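Local coordinates for protein neuraminidase (Influenza A virus, PDB 4GDI) that resembles viral sialidases, which remove terminal sialic acid from glycoconjugates, but has a diverged putative active site, so that its own activity remains uncertain, at residues 276-281 against 293-298; 234-239 against 299-304; 133-138 against 182-187; 158-163 against 176-181. One frame throughout, in Å; residues are numbered along the deposited sequence.

Interaction 1: residues 276-281 against 293-298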
# COMPACT_ATOMS: atom_id res chain seq x y z
N PRO A 276 -37.41 20.83 -1.07
CA PRO A 276 -37.08 21.40 -2.38
C PRO A 276 -36.34 20.45 -3.30
O PRO A 276 -35.67 19.53 -2.83
CB PRO A 276 -36.12 22.55 -2.02
CG PRO A 276 -36.45 22.89 -0.61
CD PRO A 276 -36.76 21.57 0.02
N ALA A 277 -36.46 20.69 -4.60
CA ALA A 277 -35.67 19.99 -5.59
C ALA A 277 -34.42 20.81 -5.90
O ALA A 277 -34.38 22.00 -5.62
CB ALA A 277 -36.47 19.80 -6.86
N TRP A 278 -33.42 20.16 -6.48
CA TRP A 278 -32.28 20.87 -7.03
C TRP A 278 -32.03 20.42 -8.45
O TRP A 278 -32.02 19.21 -8.72
CB TRP A 278 -31.02 20.62 -6.21
CG TRP A 278 -31.02 21.29 -4.89
CD1 TRP A 278 -31.63 20.86 -3.75
CD2 TRP A 278 -30.35 22.51 -4.55
NE1 TRP A 278 -31.38 21.73 -2.72
CE2 TRP A 278 -30.59 22.75 -3.18
CE3 TRP A 278 -29.56 23.41 -5.26
CZ2 TRP A 278 -30.08 23.86 -2.53
CZ3 TRP A 278 -29.05 24.52 -4.60
CH2 TRP A 278 -29.32 24.73 -3.25
N THR A 279 -31.85 21.38 -9.35
CA THR A 279 -31.45 21.10 -10.72
C THR A 279 -29.98 21.41 -10.86
O THR A 279 -29.43 22.15 -10.05
CB THR A 279 -32.24 21.95 -11.73
OG1 THR A 279 -32.16 23.33 -11.35
CG2 THR A 279 -33.71 21.52 -11.76
N SER A 280 -29.37 20.87 -11.91
CA SER A 280 -27.97 21.14 -12.17
C SER A 280 -27.71 21.20 -13.68
O SER A 280 -28.28 20.43 -14.45
CB SER A 280 -27.09 20.09 -11.48
OG SER A 280 -27.41 18.80 -11.93
N LYS A 281 -26.87 22.14 -14.10
CA LYS A 281 -26.60 22.33 -15.52
C LYS A 281 -25.37 23.20 -15.79
O LYS A 281 -24.86 23.90 -14.90
CB LYS A 281 -27.83 22.95 -16.19
CG LYS A 281 -28.17 24.35 -15.65
CD LYS A 281 -29.41 24.95 -16.34
CE LYS A 281 -29.57 26.44 -16.01
NZ LYS A 281 -30.66 27.09 -16.80
N LEU A 293 -26.11 24.99 -9.67
CA LEU A 293 -27.08 24.27 -8.86
C LEU A 293 -28.20 25.24 -8.47
O LEU A 293 -27.94 26.30 -7.92
CB LEU A 293 -26.40 23.72 -7.60
CG LEU A 293 -25.82 22.30 -7.70
CD1 LEU A 293 -26.93 21.27 -7.61
CD2 LEU A 293 -25.06 22.14 -8.99
N GLU A 294 -29.44 24.88 -8.78
CA GLU A 294 -30.58 25.74 -8.44
C GLU A 294 -31.62 25.00 -7.62
O GLU A 294 -32.00 23.87 -7.93
CB GLU A 294 -31.20 26.31 -9.71
CG GLU A 294 -30.24 27.26 -10.45
CD GLU A 294 -30.82 27.79 -11.75
OE1 GLU A 294 -31.00 26.98 -12.69
OE2 GLU A 294 -31.08 29.01 -11.84
N GLN A 295 -32.07 25.65 -6.56
CA GLN A 295 -33.08 25.08 -5.68
C GLN A 295 -34.49 25.53 -6.06
O GLN A 295 -34.73 26.72 -6.29
CB GLN A 295 -32.80 25.53 -4.25
CG GLN A 295 -33.68 24.85 -3.21
CD GLN A 295 -33.65 25.57 -1.88
OE1 GLN A 295 -33.78 26.79 -1.83
NE2 GLN A 295 -33.47 24.83 -0.80
N ILE A 296 -35.40 24.57 -6.12
CA ILE A 296 -36.80 24.79 -6.45
C ILE A 296 -37.65 24.26 -5.31
O ILE A 296 -37.94 23.07 -5.25
CB ILE A 296 -37.22 24.05 -7.74
CG1 ILE A 296 -36.35 24.46 -8.92
CG2 ILE A 296 -38.67 24.34 -8.07
CD1 ILE A 296 -36.67 23.67 -10.20
N PRO A 297 -38.03 25.15 -4.37
CA PRO A 297 -38.73 24.78 -3.13
C PRO A 297 -39.98 23.93 -3.33
O PRO A 297 -40.26 23.06 -2.50
CB PRO A 297 -39.08 26.14 -2.53
CG PRO A 297 -37.93 26.99 -2.92
CD PRO A 297 -37.65 26.58 -4.36
N ASN A 298 -40.72 24.15 -4.40
CA ASN A 298 -41.98 23.42 -4.55
C ASN A 298 -41.86 22.12 -5.33
O ASN A 298 -42.86 21.44 -5.57
CB ASN A 298 -43.05 24.34 -5.13
CG ASN A 298 -43.46 25.44 -4.15
OD1 ASN A 298 -43.31 25.29 -2.94
ND2 ASN A 298 -43.98 26.54 -4.66
O HOH W 1 -33.25 22.21 -0.12
O HOH W 2 -29.54 24.40 -12.32
O HOH W 3 -33.69 25.29 -12.61

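Interaction 2: residues 234-239 against 299-304. With FUC (alpha-L-fucopyranose), chain G.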
# COMPACT_ATOMS: atom_id res chain seq x y z
N GLN A 234 -43.03 5.30 -11.57
CA GLN A 234 -43.62 6.35 -12.38
C GLN A 234 -42.48 7.08 -13.08
O GLN A 234 -41.42 7.31 -12.50
CB GLN A 234 -44.49 7.30 -11.54
CG GLN A 234 -43.77 8.47 -10.91
CD GLN A 234 -44.71 9.52 -10.31
OE1 GLN A 234 -44.49 10.01 -9.19
NE2 GLN A 234 -45.76 9.89 -11.05
N ILE A 235 -42.69 7.43 -14.34
CA ILE A 235 -41.73 8.28 -15.03
C ILE A 235 -42.35 9.66 -15.11
O ILE A 235 -43.52 9.79 -15.43
CB ILE A 235 -41.38 7.71 -16.42
CG1 ILE A 235 -40.58 6.42 -16.24
CG2 ILE A 235 -40.58 8.72 -17.22
CD1 ILE A 235 -40.33 5.67 -17.52
N VAL A 236 -41.55 10.68 -14.79
CA VAL A 236 -42.03 12.05 -14.66
C VAL A 236 -41.18 13.03 -15.50
O VAL A 236 -39.98 12.81 -15.71
CB VAL A 236 -41.98 12.45 -13.18
CG1 VAL A 236 -41.88 13.94 -13.02
CG2 VAL A 236 -43.20 11.89 -12.45
N GLU A 237 -41.81 14.10 -15.97
CA GLU A 237 -41.13 15.17 -16.71
C GLU A 237 -41.03 16.43 -15.86
O GLU A 237 -42.00 16.84 -15.22
CB GLU A 237 -41.92 15.49 -17.99
CG GLU A 237 -41.21 16.46 -18.91
CD GLU A 237 -40.07 15.83 -19.69
OE1 GLU A 237 -39.85 14.61 -19.54
OE2 GLU A 237 -39.40 16.58 -20.45
N PRO A 238 -39.84 17.06 -15.81
CA PRO A 238 -39.77 18.33 -15.08
C PRO A 238 -40.78 19.35 -15.64
O PRO A 238 -41.00 19.39 -16.84
CB PRO A 238 -38.34 18.80 -15.32
CG PRO A 238 -37.56 17.49 -15.48
CD PRO A 238 -38.52 16.60 -16.26
N CYS A 239 -41.40 20.12 -14.76
CA CYS A 239 -42.47 21.01 -15.19
C CYS A 239 -42.03 22.46 -15.13
O CYS A 239 -42.85 23.37 -15.22
CB CYS A 239 -43.73 20.78 -14.33
SG CYS A 239 -44.42 19.11 -14.49
N GLY A 299 -40.64 21.76 -5.70
CA GLY A 299 -40.38 20.47 -6.31
C GLY A 299 -40.34 20.53 -7.83
O GLY A 299 -40.76 21.52 -8.43
N ILE A 300 -39.84 19.46 -8.44
CA ILE A 300 -39.56 19.48 -9.87
C ILE A 300 -40.83 19.46 -10.72
O ILE A 300 -40.79 19.73 -11.92
CB ILE A 300 -38.64 18.31 -10.27
CG1 ILE A 300 -37.98 18.61 -11.61
CG2 ILE A 300 -39.40 16.99 -10.31
CD1 ILE A 300 -37.09 19.86 -11.60
N GLU A 301 -41.97 19.12 -10.12
CA GLU A 301 -43.22 19.16 -10.86
C GLU A 301 -44.00 20.45 -10.63
O GLU A 301 -45.16 20.55 -11.03
CB GLU A 301 -44.08 17.96 -10.52
CG GLU A 301 -43.48 16.64 -10.95
CD GLU A 301 -44.32 15.46 -10.53
OE1 GLU A 301 -44.28 15.10 -9.33
OE2 GLU A 301 -45.03 14.91 -11.39
N SER A 302 -43.39 21.44 -10.00
CA SER A 302 -44.00 22.76 -9.88
C SER A 302 -43.60 23.66 -11.04
O SER A 302 -42.95 23.21 -11.98
CB SER A 302 -43.55 23.43 -8.59
OG SER A 302 -42.18 23.73 -8.64
N GLU A 303 -43.99 24.93 -10.95
CA GLU A 303 -43.65 25.91 -11.97
C GLU A 303 -42.14 26.09 -12.09
O GLU A 303 -41.64 26.53 -13.13
CB GLU A 303 -44.29 27.26 -11.62
CG GLU A 303 -45.48 27.62 -12.48
CD GLU A 303 -46.23 28.84 -11.96
OE1 GLU A 303 -45.57 29.74 -11.38
OE2 GLU A 303 -47.46 28.90 -12.12
N GLY A 304 -41.42 25.80 -11.01
CA GLY A 304 -39.97 25.79 -11.05
C GLY A 304 -39.32 27.05 -10.52
O GLY A 304 -38.16 27.31 -10.80
C1 FUC G . -46.24 9.00 -21.05
C2 FUC G . -46.56 9.33 -19.60
C3 FUC G . -46.04 8.20 -18.72
C4 FUC G . -44.54 8.09 -18.94
C5 FUC G . -44.25 7.83 -20.42
C6 FUC G . -42.74 7.78 -20.68
O2 FUC G . -47.95 9.45 -19.47
O3 FUC G . -46.32 8.45 -17.36
O4 FUC G . -43.95 9.31 -18.56
O5 FUC G . -44.84 8.85 -21.21

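Interaction 3: residues 133-138 against 182-187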
# COMPACT_ATOMS: atom_id res chain seq x y z
N VAL A 133 -18.54 -14.61 -9.63
CA VAL A 133 -19.47 -14.33 -10.72
C VAL A 133 -20.76 -15.10 -10.44
O VAL A 133 -20.75 -16.33 -10.32
CB VAL A 133 -18.90 -14.71 -12.10
CG1 VAL A 133 -19.94 -14.51 -13.19
CG2 VAL A 133 -17.67 -13.90 -12.41
N THR A 134 -21.86 -14.37 -10.32
CA THR A 134 -23.10 -14.94 -9.80
C THR A 134 -24.23 -14.98 -10.83
O THR A 134 -25.24 -15.65 -10.62
CB THR A 134 -23.59 -14.12 -8.61
OG1 THR A 134 -23.48 -12.72 -8.93
CG2 THR A 134 -22.77 -14.44 -7.39
N ASP A 135 -24.09 -14.25 -11.92
CA ASP A 135 -25.16 -14.24 -12.91
C ASP A 135 -24.73 -13.57 -14.20
O ASP A 135 -23.77 -12.80 -14.23
CB ASP A 135 -26.41 -13.53 -12.34
CG ASP A 135 -27.70 -14.25 -12.69
OD1 ASP A 135 -27.69 -15.07 -13.64
OD2 ASP A 135 -28.73 -14.00 -12.02
N THR A 136 -25.44 -13.92 -15.26
CA THR A 136 -25.24 -13.33 -16.57
C THR A 136 -26.56 -13.29 -17.31
O THR A 136 -27.45 -14.11 -17.04
CB THR A 136 -24.30 -14.18 -17.43
OG1 THR A 136 -24.90 -15.47 -17.63
CG2 THR A 136 -22.96 -14.36 -16.75
N PHE A 137 -26.68 -12.36 -18.25
CA PHE A 137 -27.76 -12.38 -19.22
C PHE A 137 -27.36 -11.62 -20.49
O PHE A 137 -26.47 -10.78 -20.47
CB PHE A 137 -29.07 -11.85 -18.61
CG PHE A 137 -28.96 -10.48 -18.02
CD1 PHE A 137 -29.19 -9.36 -18.79
CD2 PHE A 137 -28.66 -10.31 -16.68
CE1 PHE A 137 -29.11 -8.08 -18.23
CE2 PHE A 137 -28.56 -9.04 -16.11
CZ PHE A 137 -28.79 -7.92 -16.90
N SER A 138 -28.02 -11.94 -21.60
CA SER A 138 -27.64 -11.43 -22.91
C SER A 138 -28.66 -10.46 -23.47
O SER A 138 -29.82 -10.47 -23.07
CB SER A 138 -27.48 -12.59 -23.89
OG SER A 138 -26.46 -13.48 -23.48
N GLY A 182 -26.10 -10.75 -5.96
CA GLY A 182 -25.61 -10.78 -7.33
C GLY A 182 -26.41 -11.64 -8.28
O GLY A 182 -25.96 -11.95 -9.38
N THR A 183 -27.62 -12.01 -7.86
CA THR A 183 -28.46 -12.92 -8.62
C THR A 183 -29.77 -12.23 -8.97
O THR A 183 -30.46 -11.71 -8.08
CB THR A 183 -28.78 -14.19 -7.80
OG1 THR A 183 -27.57 -14.77 -7.31
CG2 THR A 183 -29.53 -15.21 -8.65
N VAL A 184 -30.13 -12.26 -10.25
CA VAL A 184 -31.37 -11.63 -10.69
C VAL A 184 -32.57 -12.31 -10.02
O VAL A 184 -32.77 -13.51 -10.17
CB VAL A 184 -31.50 -11.70 -12.22
CG1 VAL A 184 -32.84 -11.13 -12.67
CG2 VAL A 184 -30.36 -10.95 -12.86
N GLN A 185 -33.35 -11.53 -9.29
CA GLN A 185 -34.58 -12.01 -8.66
C GLN A 185 -35.77 -11.80 -9.58
O GLN A 185 -36.59 -12.69 -9.77
CB GLN A 185 -34.83 -11.28 -7.34
CG GLN A 185 -33.65 -11.39 -6.39
CD GLN A 185 -33.37 -12.82 -5.98
OE1 GLN A 185 -34.16 -13.43 -5.26
NE2 GLN A 185 -32.26 -13.37 -6.45
N ARG A 186 -35.86 -10.60 -10.14
CA ARG A 186 -36.87 -10.29 -11.13
C ARG A 186 -36.47 -9.02 -11.86
O ARG A 186 -35.49 -8.37 -11.52
CB ARG A 186 -38.24 -10.15 -10.48
CG ARG A 186 -38.28 -9.13 -9.39
CD ARG A 186 -39.57 -9.19 -8.58
NE ARG A 186 -39.37 -8.45 -7.35
CZ ARG A 186 -40.34 -7.94 -6.59
NH1 ARG A 186 -41.62 -8.08 -6.91
NH2 ARG A 186 -40.00 -7.28 -5.49
N TRP A 187 -37.23 -8.69 -12.90
CA TRP A 187 -37.02 -7.45 -13.60
C TRP A 187 -38.34 -6.95 -14.13
O TRP A 187 -39.32 -7.70 -14.24
CB TRP A 187 -35.98 -7.61 -14.71
CG TRP A 187 -36.29 -8.70 -15.69
CD1 TRP A 187 -35.88 -10.00 -15.63
CD2 TRP A 187 -37.05 -8.57 -16.89
NE1 TRP A 187 -36.36 -10.69 -16.72
CE2 TRP A 187 -37.08 -9.84 -17.51
CE3 TRP A 187 -37.72 -7.51 -17.50
CZ2 TRP A 187 -37.74 -10.07 -18.70
CZ3 TRP A 187 -38.38 -7.74 -18.68
CH2 TRP A 187 -38.39 -9.01 -19.27
O HOH W 4 -26.41 -16.85 -8.29
O HOH W 5 -31.21 -15.05 -11.53

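Interaction 4: residues 158-163 against 176-181. With NAG (2-acetamido-2-deoxy-beta-D-glucopyranose), chain O.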
# COMPACT_ATOMS: atom_id res chain seq x y z
N SER A 158 -31.30 -5.97 -1.14
CA SER A 158 -31.72 -5.96 -2.54
C SER A 158 -31.07 -4.79 -3.29
O SER A 158 -31.19 -3.64 -2.86
CB SER A 158 -33.25 -5.84 -2.65
OG SER A 158 -33.92 -6.95 -2.10
N CYS A 159 -30.42 -5.06 -4.41
CA CYS A 159 -29.78 -4.01 -5.20
C CYS A 159 -30.48 -3.82 -6.56
O CYS A 159 -30.80 -4.79 -7.25
CB CYS A 159 -28.30 -4.34 -5.41
SG CYS A 159 -27.35 -4.46 -3.84
N PHE A 160 -30.70 -2.57 -6.94
CA PHE A 160 -31.45 -2.27 -8.15
C PHE A 160 -30.59 -1.50 -9.15
O PHE A 160 -29.79 -0.65 -8.76
CB PHE A 160 -32.68 -1.43 -7.79
CG PHE A 160 -33.57 -2.09 -6.79
CD1 PHE A 160 -33.29 -2.01 -5.43
CD2 PHE A 160 -34.71 -2.78 -7.20
CE1 PHE A 160 -34.12 -2.62 -4.49
CE2 PHE A 160 -35.55 -3.40 -6.25
CZ PHE A 160 -35.24 -3.32 -4.90
N VAL A 161 -30.73 -1.82 -10.43
CA VAL A 161 -29.98 -1.13 -11.46
C VAL A 161 -30.82 -1.04 -12.72
O VAL A 161 -31.63 -1.92 -12.99
CB VAL A 161 -28.66 -1.84 -11.76
CG1 VAL A 161 -28.93 -3.25 -12.30
CG2 VAL A 161 -27.82 -1.04 -12.72
N ILE A 162 -30.66 0.06 -13.45
CA ILE A 162 -31.32 0.24 -14.74
C ILE A 162 -30.43 -0.30 -15.85
O ILE A 162 -29.28 0.11 -15.97
CB ILE A 162 -31.63 1.73 -15.03
CG1 ILE A 162 -32.39 2.38 -13.86
CG2 ILE A 162 -32.43 1.87 -16.31
CD1 ILE A 162 -33.63 1.65 -13.46
N VAL A 163 -30.95 -1.22 -16.64
CA VAL A 163 -30.24 -1.74 -17.80
C VAL A 163 -30.96 -1.35 -19.09
O VAL A 163 -32.19 -1.46 -19.18
CB VAL A 163 -30.16 -3.28 -17.74
CG1 VAL A 163 -29.54 -3.83 -19.02
CG2 VAL A 163 -29.36 -3.73 -16.52
N ILE A 176 -35.68 -2.23 -15.05
CA ILE A 176 -35.15 -2.29 -13.71
C ILE A 176 -34.87 -3.75 -13.39
O ILE A 176 -35.74 -4.60 -13.56
CB ILE A 176 -36.15 -1.81 -12.66
CG1 ILE A 176 -36.61 -0.39 -12.96
CG2 ILE A 176 -35.50 -1.87 -11.27
CD1 ILE A 176 -37.75 0.07 -12.07
N TYR A 177 -33.65 -4.02 -12.95
CA TYR A 177 -33.31 -5.34 -12.45
C TYR A 177 -33.18 -5.31 -10.92
O TYR A 177 -32.55 -4.42 -10.36
CB TYR A 177 -32.00 -5.81 -13.08
CG TYR A 177 -32.18 -6.41 -14.45
CD1 TYR A 177 -32.28 -5.61 -15.59
CD2 TYR A 177 -32.24 -7.77 -14.62
CE1 TYR A 177 -32.43 -6.17 -16.84
CE2 TYR A 177 -32.40 -8.34 -15.86
CZ TYR A 177 -32.50 -7.54 -16.97
OH TYR A 177 -32.64 -8.13 -18.20
N GLU A 178 -33.79 -6.27 -10.25
CA GLU A 178 -33.56 -6.44 -8.82
C GLU A 178 -32.61 -7.61 -8.59
O GLU A 178 -32.85 -8.71 -9.07
CB GLU A 178 -34.86 -6.70 -8.08
CG GLU A 178 -34.63 -6.95 -6.60
CD GLU A 178 -35.90 -7.31 -5.85
OE1 GLU A 178 -36.98 -7.38 -6.48
OE2 GLU A 178 -35.82 -7.52 -4.62
N LEU A 179 -31.53 -7.36 -7.83
CA LEU A 179 -30.53 -8.38 -7.52
C LEU A 179 -30.47 -8.64 -6.02
O LEU A 179 -30.73 -7.74 -5.22
CB LEU A 179 -29.14 -7.91 -7.98
CG LEU A 179 -29.07 -7.27 -9.35
CD1 LEU A 179 -27.62 -6.88 -9.66
CD2 LEU A 179 -29.63 -8.22 -10.40
N GLN A 180 -30.15 -9.87 -5.66
CA GLN A 180 -29.80 -10.22 -4.28
C GLN A 180 -28.58 -11.15 -4.35
O GLN A 180 -28.56 -12.11 -5.13
CB GLN A 180 -30.98 -10.88 -3.54
CG GLN A 180 -32.08 -9.90 -3.13
CD GLN A 180 -33.24 -10.56 -2.37
OE1 GLN A 180 -33.04 -11.53 -1.63
NE2 GLN A 180 -34.44 -10.03 -2.55
N ASN A 181 -27.55 -10.86 -3.57
CA ASN A 181 -26.31 -11.62 -3.70
C ASN A 181 -25.91 -11.80 -5.15
O ASN A 181 -25.46 -12.87 -5.56
CB ASN A 181 -26.47 -13.00 -3.05
CG ASN A 181 -26.85 -12.91 -1.60
OD1 ASN A 181 -26.47 -11.97 -0.90
ND2 ASN A 181 -27.61 -13.90 -1.13
C1 NAG O . -27.65 -14.00 0.31
C2 NAG O . -28.90 -14.80 0.65
C3 NAG O . -29.06 -14.89 2.17
C4 NAG O . -27.80 -15.52 2.76
C5 NAG O . -26.57 -14.77 2.26
C6 NAG O . -25.30 -15.45 2.75
C7 NAG O . -30.59 -14.86 -1.12
C8 NAG O . -32.09 -14.91 -1.22
N2 NAG O . -30.08 -14.28 -0.03
O3 NAG O . -30.20 -15.64 2.51
O4 NAG O . -27.84 -15.52 4.18
O5 NAG O . -26.56 -14.72 0.85
O6 NAG O . -24.28 -14.48 2.86
O7 NAG O . -29.91 -15.35 -2.02

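Interaction 1: residues 276-281 against 293-298
Trp278 and Gln295 form a non-hydrogen-bonded pair in the antiparallel hairpin of strands 277-281 and 289-296, part of a beta-propeller sheet. Gln295 CB sits over one face of the indole, 3.5 Å from the centroid of the six-membered ring and almost on its normal, a CH-pi contact, while the Leu293 carbonyl lies at the ring edge. Gln295 CG is anti to the backbone N (chi1 -172°); from there the chain extends beside Pro276, with Gln295 CG 3.6 Å from Pro276 CB. Its amide plane is turned 43° from the indole. Gln295 NE2 donates to a water at 2.7 Å that also accepts from Trp278 NE1, and Gln295 OE1 is bonded to Ser307 OG.

On the other face the polar ends of Thr279 and Glu294 are linked through water. Thr279 OG1 donates to one water at 3.0 Å and accepts from a second at 2.8 Å; both waters donate to Glu294 OE1. Lys281 NZ stays 4.1 Å from Glu294 OE1, beyond a salt bridge. Thr279 CG2 touches Ile296 CD1 at 4.0 Å. Backbone bonds in both directions join Ala277 to Ile296 and Thr279 to Glu294.

The faces thus differ in chemistry: an aromatic ring packs on an aliphatic stem on one, while on the other the apolar contacts of Ala277 and Ile296 give way, toward Glu294, to hydration and a lysine that would probably stabilise a charged carboxylate.

Interaction 2: residues 234-239 against 299-304
The backbones of Cys239 and Ile300 meet where the two segments run at 32° to each other, measured between the CA directions 236 to 239 and 300 to 303. One hydrogen bond joins them, Cys239 N to Ile300 O at 2.9 Å. Ile300 belongs to a type I turn from Gly299 to Ser302. Gly299 O is gripped twice by Ser302, through its backbone N and, at 2.6 Å, through OG; Ser302 OG in turn accepts from Gly304 N in an ST turn.

Beside the backbone bond, Pro238 and Ile300 lie side by side and point the same way, Pro238 CB 3.7 Å from Ile300 CG1. The anti placement of that CG1 relative to the backbone N (chi1 -161°) brings it to the proline ring. Cys239 SG, in a disulfide with Cys256, comes 3.8 Å from Glu301 CA. Further along, the Glu301 chain crosses Val236 at about a right angle, OE2 3.7 Å from Val236 CG1, while Glu301 OE1 forms a salt bridge with Arg226. At the far end a glycan fucose donates from O4 to Ile235 O at 3.2 Å.

In the fold, the contact joins the end of strand 233-236, outermost in its four-stranded sheet, to the loop between strands 289-296 and 309-311 of the next one. Ile300 packs on Leu224 and Arg226 of the adjoining strand 224-228.

Interaction 3: residues 133-138 against 182-187
Asp135 and Val184 are joined by a straight hydrogen bond, Val184 N to Asp135 OD2 at 2.8 Å, made to the anti lone pair of the carboxylate oxygen. Close by, Thr134 OG1 donates to Gly182 O at 2.6 Å, approaching from above the carbonyl plane, 44° out of it. Thr134 OG1 lies between its backbone N and carbonyl carbon (chi1 45°), and Gly182, with no side chain, lets it come close.

Two waters extend these bonds. One donates to Asp135 OD2 at 2.7 Å and to Val184 O at 2.6 Å, closing a small circuit around the backbone of Val184. The other donates to Thr134 O at 2.9 Å and lies 2.6 Å from Thr183 OG1. The second carboxylate oxygen, Asp135 OD1, accepts a weak bond from Thr136 N.

Packing is sparse beyond the polar groups. Phe137 and Val184 cross at about a right angle, Phe137 CE2 4.2 Å from Val184 CG2, and the Phe137 ring also stacks on Tyr177. Thr134 and Asp135 form a classic beta bulge opposite Ile127. The strands themselves are 57° apart and share no backbone pairing: each is the outer strand of its own propeller sheet. Val133 and Thr136 pack on Arg336 and Ile362 of a neighbouring subunit.

Side-chain to main-chain bonds and water thus do the joining between the two sheets. Asp135 is a calcium ligand in a structure of this protein; with no calcium bound here, its OD2 is held by a backbone N-H and a water.

Interaction 4: residues 158-163 against 176-181
Phe160 and Glu178 are brought side by side by their first torsions: Phe160 CG lies anti to its carbonyl carbon (chi1 -57°), and Glu178 CG anti to its backbone N (chi1 177°). They form a non-hydrogen-bonded pair in the antiparallel hairpin of strands 158-165 and 173-180, the middle strands of one four-stranded sheet of the neuraminidase beta-propeller. Phe160 CE2 touches Glu178 CG at 3.7 Å, and the ring and carboxylate planes are only 24° apart. The extended glutamate reaches past the ring, where OE1 forms a salt bridge with Arg186 and OE2 lies 3.2 Å from Ser158 OG. On the same face, Ile162 CD1 meets Ile176 CG1 at 3.6 Å.

The face carrying Cys159, Val161, Tyr177 and Leu179 packs largely through carbon atoms. Val163 CG2 approaches the Tyr177 ring obliquely, 3.6 Å from CD1, and Tyr177 stacks with Trp187. Leu179 packs on Thr112 and Leu114 of strand 111-117 and on Ile127, so that this side of the hairpin is buried against the adjacent sheet. Cys159, in a disulfide with Cys154, has its backbone hydrogen-bonded in both directions to that of Leu179, with Leu179 N to Cys159 O at 2.7 Å; Val161 and Tyr177 repeat the pattern.

Glu178 and Gln180 are calcium ligands in a structure of this protein, though no calcium is bound at Glu178 in this chain. The strand ends at a glycosylation site: Gln180 OE1 lies 3.5 Å from C8 of the attached N-acetylglucosamine, whose C1 is covalently bonded to Asn181 ND2 at 1.4 Å.

How the interactions relate
Interactions 1 and 4 are buried hairpin pairings within propeller sheets, built on backbone bonds in both directions with a different chemistry on each face. Interaction 3 joins the outer strands of two sheets at the surface; interaction 2, partly buried, joins loops that follow strands of two sheets. Interaction 3 depends on side-chain to backbone bonds and water, whereas interaction 2 combines one backbone bond with apolar packing. Interactions 3 and 4 share a sheet, where strands 173-180 and 183-189 are neighbours, probably hydrogen-bonded from Gln185 N to Glu178 O. Interactions 1 and 2 also touch, Thr279 CG2 packing on Ile300 CD1. The centres of interactions 1 and 3 are about 36 Å apart.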